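Local coordinates for protein Lys-gingipain catalytic subunit (Porphyromonas gingivalis, PDB 6I9A) that acts as a secreted cysteine endopeptidase with a strong preference for cleaving after lysine and may act as a virulence factor in periodontal disease, at residues A[367-372]-A[439-444]; A[373-378]-A[393-398]. One frame throughout, in Å; residues are numbered along the deposited sequence. Where two conformers were deposited one is given.

Contact 1: residues A[367-372]-A[439-444]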
ATOM      1  N   PRO A 367       1.119   6.872  -1.179  1.00  9.33           N
ATOM      2  CA  PRO A 367       1.427   7.761  -0.057  1.00  9.78           C
ATOM      3  C   PRO A 367       2.091   9.027  -0.545  1.00  9.21           C
ATOM      4  O   PRO A 367       2.977   9.027  -1.407  1.00 10.13           O
ATOM      5  CB  PRO A 367       2.384   6.938   0.838  1.00 10.49           C
ATOM      6  CG  PRO A 367       2.085   5.489   0.434  1.00  9.32           C
ATOM      7  CD  PRO A 367       1.843   5.587  -1.058  1.00  9.55           C
ATOM      8  N   TYR A 368       1.717  10.147   0.111  1.00  9.64           N
ATOM      9  CA  TYR A 368       2.422  11.409  -0.125  1.00 10.20           C
ATOM     10  C   TYR A 368       3.830  11.324   0.501  1.00  9.74           C
ATOM     11  O   TYR A 368       4.122  10.441   1.332  1.00 11.92           O
ATOM     12  CB  TYR A 368       1.620  12.594   0.511  1.00 11.17           C
ATOM     13  CG  TYR A 368       0.170  12.618   0.083  1.00 10.64           C
ATOM     14  CD1 TYR A 368      -0.178  12.746  -1.258  1.00 11.37           C
ATOM     15  CD2 TYR A 368      -0.850  12.507   1.018  1.00 10.28           C
ATOM     16  CE1 TYR A 368      -1.509  12.757  -1.656  1.00 12.10           C
ATOM     17  CE2 TYR A 368      -2.192  12.520   0.642  1.00 10.70           C
ATOM     18  CZ  TYR A 368      -2.515  12.614  -0.709  1.00 11.35           C
ATOM     19  OH  TYR A 368      -3.819  12.565  -1.149  1.00 11.88           O
ATOM     20  N   ARG A 369       4.707  12.218   0.067  1.00  9.23           N
ATOM     21  CA  ARG A 369       6.061  12.313   0.585  1.00  9.85           C
ATOM     22  C   ARG A 369       6.233  13.738   1.045  1.00  9.79           C
ATOM     23  O   ARG A 369       6.541  14.635   0.243  1.00 11.40           O
ATOM     24  CB  ARG A 369       7.075  11.915  -0.471  1.00 11.49           C
ATOM     25  CG  ARG A 369       7.030  10.426  -0.826  1.00 12.44           C
ATOM     26  CD  ARG A 369       8.070  10.073  -1.942  1.00 12.94           C
ATOM     27  NE  ARG A 369       7.743  10.640  -3.255  1.00 16.89           N
ATOM     28  CZ  ARG A 369       6.966  10.043  -4.148  1.00 14.60           C
ATOM     29  NH1 ARG A 369       6.352   8.923  -3.846  1.00 12.28           N
ATOM     30  NH2 ARG A 369       6.720  10.629  -5.332  1.00 15.75           N
ATOM     31  N   ALA A 370       5.977  13.965   2.326  1.00 10.40           N
ATOM     32  CA  ALA A 370       5.842  15.306   2.928  1.00 10.59           C
ATOM     33  C   ALA A 370       4.619  16.012   2.272  1.00 10.40           C
ATOM     34  O   ALA A 370       3.642  15.323   1.960  1.00 10.58           O
ATOM     35  CB  ALA A 370       7.149  16.092   2.845  1.00 11.15           C
ATOM     36  N   MET A 371       4.611  17.356   2.179  1.00 10.85           N
ATOM     37  CA  MET A 371       3.402  18.000   1.669  1.00 10.45           C
ATOM     38  C   MET A 371       3.243  17.743   0.176  1.00 10.74           C
ATOM     39  O   MET A 371       4.100  18.125  -0.613  1.00 11.20           O
ATOM     40  CB  MET A 371       3.456  19.502   1.925  1.00 11.70           C
ATOM     41  CG  MET A 371       2.193  20.229   1.486  1.00 12.75           C
ATOM     42  SD  MET A 371       0.745  19.844   2.478  1.00 14.05           S
ATOM     43  CE  MET A 371       1.185  20.618   4.040  1.00 14.93           C
ATOM     44  N   PRO A 372       2.121  17.164  -0.263  1.00 10.47           N
ATOM     45  CA  PRO A 372       1.969  16.923  -1.716  1.00 10.90           C
ATOM     46  C   PRO A 372       1.804  18.251  -2.476  1.00 10.64           C
ATOM     47  O   PRO A 372       1.376  19.271  -1.920  1.00 11.78           O
ATOM     48  CB  PRO A 372       0.727  16.042  -1.809  1.00 11.73           C
ATOM     49  CG  PRO A 372      -0.075  16.409  -0.534  1.00 11.91           C
ATOM     50  CD  PRO A 372       1.006  16.594   0.515  1.00 11.58           C
ATOM     51  N   THR A 439      -5.141  12.481 -10.784  1.00 10.28           N
ATOM     52  CA  THR A 439      -4.257  12.121  -9.656  1.00 10.41           C
ATOM     53  C   THR A 439      -2.844  11.973 -10.166  1.00 10.22           C
ATOM     54  O   THR A 439      -2.587  11.751 -11.358  1.00 10.94           O
ATOM     55  CB  THR A 439      -4.725  10.792  -8.998  1.00 11.10           C
ATOM     56  OG1 THR A 439      -4.739   9.732  -9.966  1.00 11.50           O
ATOM     57  CG2 THR A 439      -6.108  10.890  -8.338  1.00 13.24           C
ATOM     58  N   ARG A 440      -1.902  12.124  -9.249  1.00  9.40           N
ATOM     59  CA  ARG A 440      -0.501  11.922  -9.544  1.00 10.04           C
ATOM     60  C   ARG A 440       0.211  11.673  -8.239  1.00  9.55           C
ATOM     61  O   ARG A 440      -0.140  12.287  -7.224  1.00  9.77           O
ATOM     62  CB  ARG A 440       0.099  13.154 -10.265  1.00 10.23           C
ATOM     63  CG  ARG A 440       1.535  12.946 -10.740  1.00 10.84           C
ATOM     64  CD  ARG A 440       2.054  14.143 -11.515  1.00 12.20           C
ATOM     65  NE  ARG A 440       3.482  13.945 -11.744  1.00 12.82           N
ATOM     66  CZ  ARG A 440       4.304  14.906 -12.162  1.00 12.78           C
ATOM     67  NH1 ARG A 440       3.829  16.125 -12.454  1.00 13.63           N
ATOM     68  NH2 ARG A 440       5.603  14.663 -12.288  1.00 18.33           N
ATOM     69  N   SER A 441       1.235  10.816  -8.239  1.00 10.41           N
ATOM     70  CA  SER A 441       1.981  10.530  -7.003  1.00  9.62           C
ATOM     71  C   SER A 441       2.526  11.827  -6.389  1.00  9.75           C
ATOM     72  O   SER A 441       3.176  12.625  -7.070  1.00 10.77           O
ATOM     73  CB  SER A 441       3.151   9.604  -7.332  1.00 10.92           C
ATOM     74  OG  SER A 441       4.026   9.499  -6.207  1.00 10.31           O
ATOM     75  N   ASN A 442       2.273  12.016  -5.102  1.00  9.27           N
ATOM     76  CA  ASN A 442       2.735  13.163  -4.327  1.00  9.92           C
ATOM     77  C   ASN A 442       2.110  14.485  -4.815  1.00 10.31           C
ATOM     78  O   ASN A 442       2.690  15.542  -4.588  1.00 11.01           O
ATOM     79  CB  ASN A 442       4.249  13.264  -4.217  1.00 11.03           C
ATOM     80  CG  ASN A 442       4.620  13.993  -2.958  1.00 11.17           C
ATOM     81  OD1 ASN A 442       3.877  13.959  -1.960  1.00 11.55           O
ATOM     82  ND2 ASN A 442       5.772  14.640  -2.964  1.00 16.42           N
ATOM     83  N   TYR A 443       0.919  14.400  -5.447  1.00  9.71           N
ATOM     84  CA  TYR A 443       0.116  15.578  -5.762  1.00  9.98           C
ATOM     85  C   TYR A 443      -1.240  15.448  -5.133  1.00 10.01           C
ATOM     86  O   TYR A 443      -1.816  14.356  -5.022  1.00 10.24           O
ATOM     87  CB  TYR A 443      -0.084  15.739  -7.292  1.00  9.88           C
ATOM     88  CG  TYR A 443       1.102  16.332  -7.997  1.00 10.36           C
ATOM     89  CD1 TYR A 443       2.272  15.596  -8.186  1.00 11.76           C
ATOM     90  CD2 TYR A 443       1.070  17.644  -8.476  1.00 12.00           C
ATOM     91  CE1 TYR A 443       3.389  16.160  -8.809  1.00 13.31           C
ATOM     92  CE2 TYR A 443       2.185  18.217  -9.082  1.00 13.23           C
ATOM     93  CZ  TYR A 443       3.324  17.459  -9.283  1.00 13.82           C
ATOM     94  OH  TYR A 443       4.429  18.040  -9.870  1.00 16.92           O
ATOM     95  N   LEU A 444      -1.804  16.588  -4.729  1.00  9.54           N
ATOM     96  CA  LEU A 444      -3.181  16.622  -4.287  1.00 10.08           C
ATOM     97  C   LEU A 444      -4.092  16.254  -5.463  1.00  9.98           C
ATOM     98  O   LEU A 444      -3.806  16.641  -6.599  1.00 10.29           O
ATOM     99  CB  LEU A 444      -3.508  18.056  -3.806  1.00 11.65           C
ATOM    100  CG  LEU A 444      -2.778  18.457  -2.528  1.00 11.05           C
ATOM    101  CD1 LEU A 444      -2.879  19.975  -2.311  1.00 15.15           C
ATOM    102  CD2 LEU A 444      -3.366  17.731  -1.292  1.00 11.93           C
TER
HETATM  103  O   HOH W   1       3.096   8.150  -4.091  1.00 11.45           O
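The backbone N-H of Arg369 points almost straight at OD1 of Asn442, 2.8 Å from N to OD1. The donor stands above the carbonyl plane, 62° out of it. The other end of the amide turns to the same residue: Asn442 ND2 donates to Arg369 O at 3.3 Å, a longer and more bent bond. One side-chain amide thus bridges the N-H and C=O of a single residue. The Asn442 CG lies anti to the backbone N (chi1 -153°), which puts CG on the side of the 367-372 loop. Asn442 itself is the third residue of the type II turn from Arg440 to Tyr443.

The guanidinium of Arg369 lies beside this turn. CB of Asn442 sits over one of its faces, 3.8 Å from NH2. Ser441 OG approaches the guanidinium edge, and a water that accepts from Ser441 OG donates to Pro367 O at 2.8 Å. On the far side of Asn442, Pro372 CG meets Leu444 CD2 at 3.6 Å. The same CG lies over one face of the Tyr368 ring, offset toward the rim. Tyr443 O comes to the ring edge, 3.7 Å from Tyr368 CE1.

Tyr368 OH bonds to Tyr139 O at the end of helix 126-141. The 367-372 loop leads from strand 357-361 of the mixed catalytic-domain sheet to strand 377-378, and the 439-444 turn joins strands 432-439 and 446-452 of the Ig-like domain.

Contact 2: residues A[373-378]-A[393-398]; sequences KTNTYT and QASAGS
The amide of Asn375 is gripped by two serines of the 393-398 segment. Its ND2 donates to Ser398 OG at 2.9 Å, nearly straight, with the oxygen only 4° out of the amide plane. Its OD1 accepts from Ser395 OG at 2.6 Å, tilted about 20° from the plane, and also from the N-H of Thr376. Around the amide, the Asn375 side chain touches Ile438, Arg440 and Tyr443. These bonds hold the amide against rotation at the open end of a beta hairpin, strands 377-378 and 389-394, in the C-terminal Ig-like domain.

The Tyr377 ring takes little part. Its CG stands between the backbone N and the carbonyl carbon (chi1 66°), and the ring leads off toward Val446 and Lys448 of strand 446-452. Its CB meets the partner strand, 3.3 Å from Gln393 O and 4.2 Å from Ala394 CB. Tyr377 and Ala394 form a non-hydrogen-bonded antiparallel pair, and both touch Ile438.

Thr378 and Gln393 form the hydrogen-bonded pair that follows. Thr378 N donates to Gln393 O at 2.9 Å, and Gln393 N returns a bond to Thr378 O. At the open end, just beyond the Tyr377-Ala394 pair, Ser395 N donates to Thr376 O in a longer, bent bond.

Past Ala394 the chain makes a type II turn from Ser395 to Ser398, with Gly397 third. Ser395 O takes two bonds that close it, from Ser398 N and, at 2.8 Å, from Ser398 OG.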
ATOM      1  N   LYS A 373       2.192  18.227  -3.739  1.00 11.52           N
ATOM      2  CA  LYS A 373       2.154  19.388  -4.612  1.00 12.20           C
ATOM      3  C   LYS A 373       0.772  19.651  -5.144  1.00 11.92           C
ATOM      4  O   LYS A 373      -0.095  18.786  -5.164  1.00 12.15           O
ATOM      5  CB  LYS A 373       3.128  19.166  -5.774  1.00 14.57           C
ATOM      6  CG  LYS A 373       4.600  19.140  -5.264  1.00 20.16           C
ATOM      7  CD  LYS A 373       5.608  18.794  -6.328  1.00 28.75           C
ATOM      8  CE  LYS A 373       5.722  17.318  -6.626  1.00 40.93           C
ATOM      9  NZ  LYS A 373       5.486  16.424  -5.459  1.00 48.34           N
ATOM     10  N   THR A 374       0.562  20.879  -5.625  1.00 12.28           N
ATOM     11  CA  THR A 374      -0.689  21.261  -6.257  1.00 12.25           C
ATOM     12  C   THR A 374      -0.517  21.049  -7.759  1.00 11.65           C
ATOM     13  O   THR A 374       0.456  21.544  -8.354  1.00 13.19           O
ATOM     14  CB  THR A 374      -1.023  22.724  -5.912  1.00 14.37           C
ATOM     15  OG1 THR A 374      -1.224  22.800  -4.499  1.00 15.81           O
ATOM     16  CG2 THR A 374      -2.323  23.193  -6.586  1.00 16.35           C
ATOM     17  N   ASN A 375      -1.437  20.316  -8.371  1.00 11.46           N
ATOM     18  CA  ASN A 375      -1.287  19.972  -9.773  1.00 11.61           C
ATOM     19  C   ASN A 375      -1.728  21.144 -10.662  1.00 12.61           C
ATOM     20  O   ASN A 375      -2.404  22.071 -10.194  1.00 14.94           O
ATOM     21  CB  ASN A 375      -2.142  18.688 -10.080  1.00 11.91           C
ATOM     22  CG  ASN A 375      -1.507  17.830 -11.162  1.00 11.90           C
ATOM     23  OD1 ASN A 375      -0.667  18.325 -11.926  1.00 12.72           O
ATOM     24  ND2 ASN A 375      -1.909  16.555 -11.244  1.00 11.76           N
ATOM     25  N   THR A 376      -1.389  21.043 -11.947  1.00 13.29           N
ATOM     26  CA  THR A 376      -1.798  21.977 -12.990  1.00 14.15           C
ATOM     27  C   THR A 376      -2.651  21.191 -13.966  1.00 12.78           C
ATOM     28  O   THR A 376      -2.400  19.992 -14.185  1.00 14.59           O
ATOM     29  CB  THR A 376      -0.601  22.596 -13.686  1.00 17.19           C
ATOM     30  OG1 THR A 376       0.128  21.571 -14.358  1.00 20.15           O
ATOM     31  CG2 THR A 376       0.284  23.388 -12.723  1.00 18.52           C
ATOM     32  N   TYR A 377      -3.694  21.826 -14.520  1.00 13.27           N
ATOM     33  CA  TYR A 377      -4.572  21.120 -15.449  1.00 12.67           C
ATOM     34  C   TYR A 377      -5.418  22.129 -16.180  1.00 13.30           C
ATOM     35  O   TYR A 377      -5.581  23.270 -15.715  1.00 14.64           O
ATOM     36  CB  TYR A 377      -5.457  20.105 -14.669  1.00 13.57           C
ATOM     37  CG  TYR A 377      -6.418  20.778 -13.731  1.00 13.55           C
ATOM     38  CD1 TYR A 377      -7.713  21.073 -14.135  1.00 14.70           C
ATOM     39  CD2 TYR A 377      -6.025  21.160 -12.459  1.00 14.71           C
ATOM     40  CE1 TYR A 377      -8.591  21.747 -13.306  1.00 17.25           C
ATOM     41  CE2 TYR A 377      -6.895  21.825 -11.606  1.00 15.09           C
ATOM     42  CZ  TYR A 377      -8.182  22.123 -12.041  1.00 16.72           C
ATOM     43  OH  TYR A 377      -9.072  22.774 -11.213  1.00 21.13           O
ATOM     44  N   THR A 378      -5.963  21.681 -17.292  1.00 12.69           N
ATOM     45  CA  THR A 378      -6.973  22.425 -18.060  1.00 13.61           C
ATOM     46  C   THR A 378      -8.037  21.430 -18.473  1.00 13.85           C
ATOM     47  O   THR A 378      -7.740  20.435 -19.134  1.00 15.44           O
ATOM     48  CB  THR A 378      -6.372  23.125 -19.312  1.00 15.00           C
ATOM     49  OG1 THR A 378      -5.298  23.957 -18.901  1.00 18.32           O
ATOM     50  CG2 THR A 378      -7.429  23.978 -20.051  1.00 18.96           C
ATOM     51  N   GLN A 393      -5.657  18.364 -20.360  1.00 13.04           N
ATOM     52  CA  GLN A 393      -4.271  18.662 -20.063  0.51 13.82           C
ATOM     53  C   GLN A 393      -4.043  18.628 -18.554  1.00 13.67           C
ATOM     54  O   GLN A 393      -4.877  19.061 -17.771  1.00 13.23           O
ATOM     55  CB  GLN A 393      -3.836  19.969 -20.712  0.51 14.27           C
ATOM     56  CG  GLN A 393      -3.969  19.926 -22.249  0.51 13.32           C
ATOM     57  CD  GLN A 393      -5.400  20.085 -22.724  0.51 12.68           C
ATOM     58  OE1 GLN A 393      -6.213  20.781 -22.099  0.51 12.52           O
ATOM     59  NE2 GLN A 393      -5.727  19.462 -23.855  0.51 15.01           N
ATOM     60  N   ALA A 394      -2.877  18.095 -18.177  1.00 12.57           N
ATOM     61  CA  ALA A 394      -2.479  17.973 -16.777  1.00 12.85           C
ATOM     62  C   ALA A 394      -0.988  17.765 -16.736  1.00 12.41           C
ATOM     63  O   ALA A 394      -0.392  17.389 -17.739  1.00 13.20           O
ATOM     64  CB  ALA A 394      -3.214  16.827 -16.089  1.00 13.41           C
ATOM     65  N   SER A 395      -0.367  17.994 -15.575  1.00 12.62           N
ATOM     66  CA  SER A 395       1.076  17.813 -15.528  1.00 12.45           C
ATOM     67  C   SER A 395       1.491  16.427 -15.994  1.00 11.51           C
ATOM     68  O   SER A 395       0.786  15.429 -15.730  1.00 11.24           O
ATOM     69  CB  SER A 395       1.674  18.105 -14.152  1.00 12.46           C
ATOM     70  OG  SER A 395       1.265  17.112 -13.216  1.00 11.53           O
ATOM     71  N   ALA A 396       2.645  16.347 -16.651  1.00 12.46           N
ATOM     72  CA  ALA A 396       3.149  15.088 -17.190  1.00 12.44           C
ATOM     73  C   ALA A 396       3.107  13.974 -16.138  1.00 12.74           C
ATOM     74  O   ALA A 396       3.626  14.114 -15.046  1.00 13.25           O
ATOM     75  CB  ALA A 396       4.564  15.272 -17.703  1.00 14.80           C
ATOM     76  N   GLY A 397       2.525  12.848 -16.528  1.00 12.59           N
ATOM     77  CA  GLY A 397       2.425  11.696 -15.646  1.00 12.74           C
ATOM     78  C   GLY A 397       1.128  11.600 -14.893  1.00 11.41           C
ATOM     79  O   GLY A 397       0.853  10.572 -14.285  1.00 11.90           O
ATOM     80  N   SER A 398       0.316  12.687 -14.886  1.00 10.73           N
ATOM     81  CA  SER A 398      -0.958  12.619 -14.193  1.00  9.94           C
ATOM     82  C   SER A 398      -1.906  11.650 -14.862  1.00 10.35           C
ATOM     83  O   SER A 398      -1.880  11.473 -16.097  1.00 11.52           O
ATOM     84  CB  SER A 398      -1.632  13.991 -14.196  1.00 11.55           C
ATOM     85  OG  SER A 398      -0.855  14.955 -13.484  1.00 11.07           O
TER

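How the contacts relate
The centres of the two contacts lie 12 Å apart, and the chain runs directly from Pro372 of contact 1 into Lys373 of contact 2. Further contacts tie them. Leu444 N lies 2.8 Å from Lys373 O, a probable hydrogen bond. Arg440 NH1 lies 2.9 Å from Ser395 OG, so the oxygen that holds Asn375 also meets the turn of contact 1. Lys373 NZ bonds to Asn442 O, and Lys373 makes a cation-pi contact with the Tyr443 ring. Contact 1 joins the Ig-like domain to the catalytic domain; contact 2 lies within the Ig-like domain. Both are away from Cys249 and the inhibitor pocket, though the Arg369 side chain comes within about 4 Å of a sodium ion.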